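Local coordinates for chitinase (Thermococcus chitonophagus, PDB 5XSW), which probably hydrolyses internal linkages of chitin as an endochitinase, this chain being the C-terminal portion of a longer protein and holding a bound glycan, at residues A[102-114]-A[304-316]. Sequence-based numbering, arbitrary orientation.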
ATOM      1  N   ILE A 102     -19.357  20.072 -11.302  1.00 34.11           N
ATOM      2  CA  ILE A 102     -18.718  18.778 -11.041  1.00 32.68           C
ATOM      3  C   ILE A 102     -17.926  18.881  -9.727  1.00 31.89           C
ATOM      4  O   ILE A 102     -17.076  19.752  -9.576  1.00 35.25           O
ATOM      5  CB  ILE A 102     -17.824  18.391 -12.173  1.00 36.07           C
ATOM      6  CG1 ILE A 102     -18.665  18.187 -13.416  1.00 36.51           C
ATOM      7  CG2 ILE A 102     -17.019  17.092 -11.802  1.00 39.32           C
ATOM      8  CD1 ILE A 102     -17.847  17.858 -14.631  1.00 48.42           C
ATOM      9  N   HIS A 103     -18.223  18.040  -8.750  1.00 29.97           N
ATOM     10  CA  HIS A 103     -17.440  18.097  -7.526  1.00 26.98           C
ATOM     11  C   HIS A 103     -16.435  16.908  -7.496  1.00 30.24           C
ATOM     12  O   HIS A 103     -16.863  15.750  -7.465  1.00 25.65           O
ATOM     13  CB  HIS A 103     -18.344  18.039  -6.320  1.00 29.88           C
ATOM     14  CG  HIS A 103     -19.386  19.129  -6.313  1.00 37.66           C
ATOM     15  ND1 HIS A 103     -19.126  20.395  -5.831  1.00 30.46           N
ATOM     16  CD2 HIS A 103     -20.664  19.149  -6.772  1.00 36.09           C
ATOM     17  CE1 HIS A 103     -20.222  21.141  -5.942  1.00 35.16           C
ATOM     18  NE2 HIS A 103     -21.171  20.406  -6.505  1.00 33.40           N
ATOM     19  N   TYR A 104     -15.157  17.211  -7.552  1.00 27.13           N
ATOM     20  CA  TYR A 104     -14.139  16.131  -7.523  1.00 27.39           C
ATOM     21  C   TYR A 104     -14.047  15.547  -6.135  1.00 27.03           C
ATOM     22  O   TYR A 104     -14.415  16.185  -5.110  1.00 27.52           O
ATOM     23  CB  TYR A 104     -12.770  16.639  -7.919  1.00 26.79           C
ATOM     24  CG  TYR A 104     -12.726  17.164  -9.296  1.00 32.54           C
ATOM     25  CD1 TYR A 104     -13.028  16.341 -10.375  1.00 33.49           C
ATOM     26  CD2 TYR A 104     -12.417  18.501  -9.526  1.00 36.75           C
ATOM     27  CE1 TYR A 104     -12.996  16.834 -11.657  1.00 43.02           C
ATOM     28  CE2 TYR A 104     -12.381  19.007 -10.811  1.00 45.87           C
ATOM     29  CZ  TYR A 104     -12.671  18.166 -11.867  1.00 45.96           C
ATOM     30  OH  TYR A 104     -12.649  18.654 -13.138  1.00 51.34           O
ATOM     31  N   LEU A 105     -13.490  14.347  -6.057  1.00 27.95           N
ATOM     32  CA  LEU A 105     -13.340  13.721  -4.753  1.00 23.22           C
ATOM     33  C   LEU A 105     -12.053  14.277  -4.112  1.00 32.59           C
ATOM     34  O   LEU A 105     -10.979  13.654  -4.155  1.00 26.03           O
ATOM     35  CB  LEU A 105     -13.286  12.196  -4.934  1.00 28.50           C
ATOM     36  CG  LEU A 105     -13.292  11.338  -3.700  1.00 27.99           C
ATOM     37  CD1 LEU A 105     -14.518  11.598  -2.829  1.00 31.11           C
ATOM     38  CD2 LEU A 105     -13.261   9.901  -4.229  1.00 34.76           C
ATOM     39  N   ARG A 106     -12.167  15.447  -3.510  1.00 25.40           N
ATOM     40  CA  ARG A 106     -11.019  16.274  -3.111  1.00 22.51           C
ATOM     41  C   ARG A 106     -11.629  17.486  -2.408  1.00 33.23           C
ATOM     42  O   ARG A 106     -12.584  18.039  -2.958  1.00 28.58           O
ATOM     43  CB  ARG A 106     -10.222  16.688  -4.319  1.00 21.79           C
ATOM     44  CG  ARG A 106      -8.746  17.024  -4.029  1.00 23.74           C
ATOM     45  CD  ARG A 106      -8.492  18.487  -3.685  1.00 28.22           C
ATOM     46  NE  ARG A 106      -7.067  18.742  -3.402  1.00 28.42           N
ATOM     47  CZ  ARG A 106      -6.298  19.610  -4.061  1.00 27.85           C
ATOM     48  NH1 ARG A 106      -6.813  20.391  -5.026  1.00 31.50           N
ATOM     49  NH2 ARG A 106      -5.013  19.761  -3.694  1.00 26.97           N
ATOM     50  N   GLY A 107     -11.143  17.861  -1.217  1.00 26.68           N
ATOM     51  CA  GLY A 107     -11.786  18.925  -0.449  1.00 27.28           C
ATOM     52  C   GLY A 107     -11.561  20.218  -1.178  1.00 31.90           C
ATOM     53  O   GLY A 107     -10.420  20.621  -1.388  1.00 29.54           O
ATOM     54  N   GLU A 108     -12.646  20.882  -1.561  1.00 28.14           N
ATOM     55  CA  GLU A 108     -12.543  22.139  -2.311  1.00 33.87           C
ATOM     56  C   GLU A 108     -11.912  23.265  -1.461  1.00 29.19           C
ATOM     57  O   GLU A 108     -11.318  24.190  -1.985  1.00 38.95           O
ATOM     58  CB  GLU A 108     -13.968  22.531  -2.806  1.00 35.46           C
ATOM     59  CG  GLU A 108     -14.513  21.503  -3.826  1.00 41.86           C
ATOM     60  CD  GLU A 108     -15.977  21.729  -4.252  1.00 46.82           C
ATOM     61  OE1 GLU A 108     -16.612  22.639  -3.693  1.00 44.49           O
ATOM     62  OE2 GLU A 108     -16.482  20.981  -5.130  1.00 40.01           O
ATOM     63  N   SER A 109     -12.028  23.181  -0.145  1.00 25.47           N
ATOM     64  CA  SER A 109     -11.531  24.259   0.714  1.00 33.51           C
ATOM     65  C   SER A 109     -10.145  24.012   1.346  1.00 34.15           C
ATOM     66  O   SER A 109      -9.755  24.647   2.342  1.00 29.03           O
ATOM     67  CB  SER A 109     -12.553  24.499   1.818  1.00 33.48           C
ATOM     68  OG  SER A 109     -12.591  23.392   2.696  1.00 40.06           O
ATOM     69  N   ILE A 110      -9.399  23.056   0.806  1.00 30.55           N
ATOM     70  CA  ILE A 110      -8.148  22.721   1.467  1.00 24.02           C
ATOM     71  C   ILE A 110      -7.235  23.909   1.464  1.00 23.43           C
ATOM     72  O   ILE A 110      -7.109  24.636   0.433  1.00 30.65           O
ATOM     73  CB  ILE A 110      -7.470  21.484   0.775  1.00 23.83           C
ATOM     74  CG1 ILE A 110      -6.223  21.086   1.555  1.00 27.59           C
ATOM     75  CG2 ILE A 110      -7.148  21.757  -0.695  1.00 29.03           C
ATOM     76  CD1 ILE A 110      -5.842  19.531   1.248  1.00 26.28           C
ATOM     77  N   ILE A 111      -6.628  24.158   2.616  1.00 21.95           N
ATOM     78  CA  ILE A 111      -5.727  25.304   2.762  1.00 21.46           C
ATOM     79  C   ILE A 111      -4.264  24.961   2.478  1.00 29.39           C
ATOM     80  O   ILE A 111      -3.680  24.116   3.183  1.00 27.83           O
ATOM     81  CB  ILE A 111      -5.807  25.912   4.170  1.00 27.10           C
ATOM     82  CG1 ILE A 111      -7.243  26.432   4.466  1.00 26.04           C
ATOM     83  CG2 ILE A 111      -4.692  27.058   4.341  1.00 23.77           C
ATOM     84  CD1 ILE A 111      -7.432  26.699   5.976  1.00 29.37           C
ATOM     85  N   TYR A 112      -3.681  25.590   1.453  1.00 22.47           N
ATOM     86  CA  TYR A 112      -2.248  25.448   1.194  1.00 26.37           C
ATOM     87  C   TYR A 112      -1.634  26.857   1.281  1.00 30.36           C
ATOM     88  O   TYR A 112      -1.714  27.602   0.340  1.00 31.02           O
ATOM     89  CB  TYR A 112      -1.975  24.846  -0.194  1.00 26.31           C
ATOM     90  CG  TYR A 112      -2.137  23.328  -0.177  1.00 29.24           C
ATOM     91  CD1 TYR A 112      -1.273  22.541   0.607  1.00 20.56           C
ATOM     92  CD2 TYR A 112      -3.160  22.704  -0.885  1.00 28.94           C
ATOM     93  CE1 TYR A 112      -1.435  21.100   0.673  1.00 23.10           C
ATOM     94  CE2 TYR A 112      -3.330  21.293  -0.835  1.00 24.51           C
ATOM     95  CZ  TYR A 112      -2.430  20.519  -0.055  1.00 23.53           C
ATOM     96  OH  TYR A 112      -2.590  19.146  -0.007  1.00 24.28           O
ATOM     97  N   PRO A 113      -0.982  27.162   2.371  1.00 27.38           N
ATOM     98  CA  PRO A 113      -0.557  28.551   2.568  1.00 32.63           C
ATOM     99  C   PRO A 113       0.499  29.001   1.558  1.00 35.27           C
ATOM    100  O   PRO A 113       1.273  28.212   1.036  1.00 29.95           O
ATOM    101  CB  PRO A 113       0.035  28.546   3.974  1.00 31.29           C
ATOM    102  CG  PRO A 113      -0.375  27.172   4.614  1.00 31.96           C
ATOM    103  CD  PRO A 113      -0.619  26.255   3.493  1.00 25.13           C
ATOM    104  N   THR A 114       0.519  30.298   1.285  1.00 31.07           N
ATOM    105  CA  THR A 114       1.599  30.901   0.507  1.00 30.96           C
ATOM    106  C   THR A 114       2.767  31.240   1.424  1.00 27.39           C
ATOM    107  O   THR A 114       2.634  31.961   2.411  1.00 37.23           O
ATOM    108  CB  THR A 114       1.102  32.171  -0.224  1.00 33.25           C
ATOM    109  OG1 THR A 114       0.153  31.748  -1.173  1.00 33.75           O
ATOM    110  CG2 THR A 114       2.268  32.863  -0.999  1.00 31.09           C
ATOM    111  N   ARG A 304      -3.947  14.295   4.975  1.00 22.15           N
ATOM    112  CA  ARG A 304      -4.662  15.554   5.058  1.00 25.25           C
ATOM    113  C   ARG A 304      -5.684  15.684   3.948  1.00 19.82           C
ATOM    114  O   ARG A 304      -6.809  16.067   4.194  1.00 22.70           O
ATOM    115  CB  ARG A 304      -3.682  16.722   5.011  1.00 24.02           C
ATOM    116  CG  ARG A 304      -4.282  18.069   5.366  1.00 20.33           C
ATOM    117  CD  ARG A 304      -3.211  19.031   5.828  1.00 24.41           C
ATOM    118  NE  ARG A 304      -3.693  20.381   6.082  1.00 23.02           N
ATOM    119  CZ  ARG A 304      -3.717  21.350   5.178  1.00 24.49           C
ATOM    120  NH1 ARG A 304      -3.309  21.126   3.943  1.00 20.57           N
ATOM    121  NH2 ARG A 304      -4.159  22.547   5.511  1.00 24.13           N
ATOM    122  N   GLU A 305      -5.281  15.322   2.737  1.00 18.94           N
ATOM    123  CA  GLU A 305      -6.167  15.320   1.576  1.00 20.09           C
ATOM    124  C   GLU A 305      -7.328  14.360   1.761  1.00 28.42           C
ATOM    125  O   GLU A 305      -8.478  14.655   1.343  1.00 24.66           O
ATOM    126  CB  GLU A 305      -5.425  14.981   0.266  1.00 20.26           C
ATOM    127  CG  GLU A 305      -4.396  16.093  -0.247  1.00 21.25           C
ATOM    128  CD  GLU A 305      -5.032  17.165  -1.178  1.00 25.67           C
ATOM    129  OE1 GLU A 305      -6.251  17.055  -1.446  1.00 26.26           O
ATOM    130  OE2 GLU A 305      -4.289  18.062  -1.707  1.00 26.28           O
ATOM    131  N   LEU A 306      -7.062  13.201   2.364  1.00 23.93           N
ATOM    132  CA  LEU A 306      -8.126  12.211   2.560  1.00 22.32           C
ATOM    133  C   LEU A 306      -9.179  12.766   3.573  1.00 21.97           C
ATOM    134  O   LEU A 306     -10.406  12.595   3.386  1.00 22.97           O
ATOM    135  CB  LEU A 306      -7.552  10.887   3.114  1.00 20.74           C
ATOM    136  CG  LEU A 306      -8.563   9.812   3.455  1.00 25.11           C
ATOM    137  CD1 LEU A 306      -9.305   9.307   2.229  1.00 23.75           C
ATOM    138  CD2 LEU A 306      -7.782   8.649   4.142  1.00 22.15           C
ATOM    139  N   LEU A 307      -8.693  13.341   4.661  1.00 21.50           N
ATOM    140  CA  LEU A 307      -9.586  13.921   5.663  1.00 22.44           C
ATOM    141  C   LEU A 307     -10.468  14.988   4.990  1.00 26.06           C
ATOM    142  O   LEU A 307     -11.701  14.980   5.112  1.00 27.75           O
ATOM    143  CB  LEU A 307      -8.791  14.493   6.816  1.00 19.88           C
ATOM    144  CG  LEU A 307      -8.283  13.380   7.781  1.00 22.97           C
ATOM    145  CD1 LEU A 307      -7.201  13.832   8.729  1.00 23.47           C
ATOM    146  CD2 LEU A 307      -9.414  12.666   8.578  1.00 24.98           C
ATOM    147  N   TYR A 308      -9.835  15.911   4.298  1.00 23.83           N
ATOM    148  CA  TYR A 308     -10.582  16.961   3.603  1.00 28.03           C
ATOM    149  C   TYR A 308     -11.583  16.403   2.632  1.00 28.01           C
ATOM    150  O   TYR A 308     -12.705  16.935   2.541  1.00 26.97           O
ATOM    151  CB  TYR A 308      -9.640  17.893   2.841  1.00 24.85           C
ATOM    152  CG  TYR A 308      -9.142  19.125   3.617  1.00 26.65           C
ATOM    153  CD1 TYR A 308      -9.955  20.283   3.726  1.00 27.94           C
ATOM    154  CD2 TYR A 308      -7.860  19.173   4.133  1.00 24.41           C
ATOM    155  CE1 TYR A 308      -9.488  21.441   4.377  1.00 26.82           C
ATOM    156  CE2 TYR A 308      -7.353  20.335   4.772  1.00 25.85           C
ATOM    157  CZ  TYR A 308      -8.219  21.482   4.875  1.00 27.50           C
ATOM    158  OH  TYR A 308      -7.758  22.625   5.487  1.00 28.14           O
ATOM    159  N   ALA A 309     -11.199  15.381   1.858  1.00 23.94           N
ATOM    160  CA  ALA A 309     -12.128  14.807   0.855  1.00 22.34           C
ATOM    161  C   ALA A 309     -13.349  14.201   1.510  1.00 28.03           C
ATOM    162  O   ALA A 309     -14.420  14.107   0.885  1.00 29.04           O
ATOM    163  CB  ALA A 309     -11.460  13.730   0.004  1.00 25.29           C
ATOM    164  N   ALA A 310     -13.176  13.723   2.734  1.00 24.99           N
ATOM    165  CA  ALA A 310     -14.266  13.045   3.421  1.00 29.79           C
ATOM    166  C   ALA A 310     -15.157  14.011   4.183  1.00 34.53           C
ATOM    167  O   ALA A 310     -16.334  13.770   4.319  1.00 31.05           O
ATOM    168  CB  ALA A 310     -13.717  12.016   4.433  1.00 23.37           C
ATOM    169  N   VAL A 311     -14.576  15.024   4.808  1.00 28.96           N
ATOM    170  CA  VAL A 311     -15.395  15.827   5.739  1.00 30.18           C
ATOM    171  C   VAL A 311     -15.637  17.271   5.228  1.00 35.25           C
ATOM    172  O   VAL A 311     -16.416  18.013   5.823  1.00 34.44           O
ATOM    173  CB  VAL A 311     -14.783  15.857   7.148  1.00 32.35           C
ATOM    174  CG1 VAL A 311     -14.477  14.425   7.614  1.00 30.84           C
ATOM    175  CG2 VAL A 311     -13.553  16.706   7.202  1.00 27.57           C
ATOM    176  N   GLY A 312     -15.004  17.631   4.114  1.00 33.70           N
ATOM    177  CA  GLY A 312     -15.119  18.945   3.511  1.00 40.19           C
ATOM    178  C   GLY A 312     -14.951  20.099   4.481  1.00 40.05           C
ATOM    179  O   GLY A 312     -13.963  20.183   5.239  1.00 34.98           O
ATOM    180  N   ASP A 313     -15.948  20.992   4.479  1.00 45.47           N
ATOM    181  CA  ASP A 313     -15.886  22.247   5.249  1.00 44.46           C
ATOM    182  C   ASP A 313     -15.694  22.047   6.735  1.00 30.00           C
ATOM    183  O   ASP A 313     -15.147  22.897   7.434  1.00 35.33           O
ATOM    184  CB  ASP A 313     -17.166  23.067   5.009  1.00 51.09           C
ATOM    185  CG  ASP A 313     -17.125  23.823   3.673  1.00 68.56           C
ATOM    186  OD1 ASP A 313     -15.994  24.054   3.150  1.00 59.63           O
ATOM    187  OD2 ASP A 313     -18.214  24.178   3.151  1.00 78.96           O
ATOM    188  N   LYS A 314     -16.136  20.909   7.239  1.00 28.67           N
ATOM    189  CA  LYS A 314     -15.924  20.617   8.657  1.00 27.26           C
ATOM    190  C   LYS A 314     -14.449  20.582   9.072  1.00 28.88           C
ATOM    191  O   LYS A 314     -14.120  20.804  10.250  1.00 29.84           O
ATOM    192  CB  LYS A 314     -16.600  19.277   8.975  1.00 36.71           C
ATOM    193  CG  LYS A 314     -17.016  19.074  10.412  1.00 50.29           C
ATOM    194  CD  LYS A 314     -18.100  17.978  10.608  1.00 47.90           C
ATOM    195  CE  LYS A 314     -18.531  17.904  12.141  1.00 49.85           C
ATOM    196  NZ  LYS A 314     -19.592  16.893  12.585  1.00 49.60           N
ATOM    197  N   TYR A 315     -13.545  20.303   8.123  1.00 27.48           N
ATOM    198  CA  TYR A 315     -12.110  20.248   8.504  1.00 30.16           C
ATOM    199  C   TYR A 315     -11.616  21.625   8.950  1.00 26.06           C
ATOM    200  O   TYR A 315     -11.013  21.777   9.998  1.00 24.82           O
ATOM    201  CB  TYR A 315     -11.249  19.742   7.324  1.00 30.19           C
ATOM    202  CG  TYR A 315      -9.821  19.361   7.704  1.00 31.70           C
ATOM    203  CD1 TYR A 315      -8.850  20.320   7.846  1.00 27.68           C
ATOM    204  CD2 TYR A 315      -9.462  17.998   7.957  1.00 29.27           C
ATOM    205  CE1 TYR A 315      -7.509  19.972   8.182  1.00 25.62           C
ATOM    206  CE2 TYR A 315      -8.146  17.643   8.293  1.00 32.32           C
ATOM    207  CZ  TYR A 315      -7.176  18.624   8.397  1.00 23.61           C
ATOM    208  OH  TYR A 315      -5.888  18.270   8.732  1.00 27.08           O
ATOM    209  N   ASN A 316     -11.847  22.643   8.136  1.00 26.90           N
ATOM    210  CA  ASN A 316     -11.446  24.012   8.556  1.00 32.25           C
ATOM    211  C   ASN A 316     -12.223  24.509   9.814  1.00 29.91           C
ATOM    212  O   ASN A 316     -11.692  25.233  10.645  1.00 32.73           O
ATOM    213  CB  ASN A 316     -11.644  24.993   7.384  1.00 29.70           C
ATOM    214  CG  ASN A 316     -10.656  24.719   6.248  1.00 34.56           C
ATOM    215  OD1 ASN A 316      -9.601  24.150   6.502  1.00 27.54           O
ATOM    216  ND2 ASN A 316     -11.000  25.076   5.024  1.00 27.48           N
TER
HETATM  217  O   HOH W   1      -8.832  16.492  -0.444  1.00 24.46           O
HETATM  218  O   HOH W   2     -12.736  22.451   5.328  1.00 40.79           O
HETATM  219  O   HOH W   3      -2.049  18.792   2.770  1.00 21.73           O
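Arg106 and Glu305 form a side-on salt bridge between the segment leaving the antiparallel beta domain at the start of this construct and the last turns of helix 288-311 in the helical domain. Arg106 NE meets Glu305 OE1 at 2.7 Å, NH2 meets OE2, and both acceptors use syn lone pairs. The guanidinium and carboxylate planes lie 9° apart, nearly coplanar. Tyr112 OH donates to Glu305 OE2, at 2.6 Å, from above the carboxylate plane. Shortening Glu305 to an alanine would probably cost Arg106 its two-bond carboxylate partner and Tyr112 OH its acceptor.

Most other polar bonds reach the backbone. Arg304, extended from CG to NE, brings NH1 and NH2 end-on to Ile111 O; its NE pairs with Glu328. Asn316 ND2 donates to Ser109 O at 3.0 Å. One water joins Gly107 N to Glu305 O and OE1. Tyr308 OH donates to Asn316 OD1 at 2.6 Å and weakly accepts from Ile111 N.

Apolar packing centres on the Tyr308 ring. Ile110 CA lies over one face (CH-pi, 3.7 Å from the centroid) and Tyr315 CD1 over the rim of the opposite face. With Ile110 CG1 anti to N (chi1 -175°), it reaches Tyr308 CE2 at 3.5 Å.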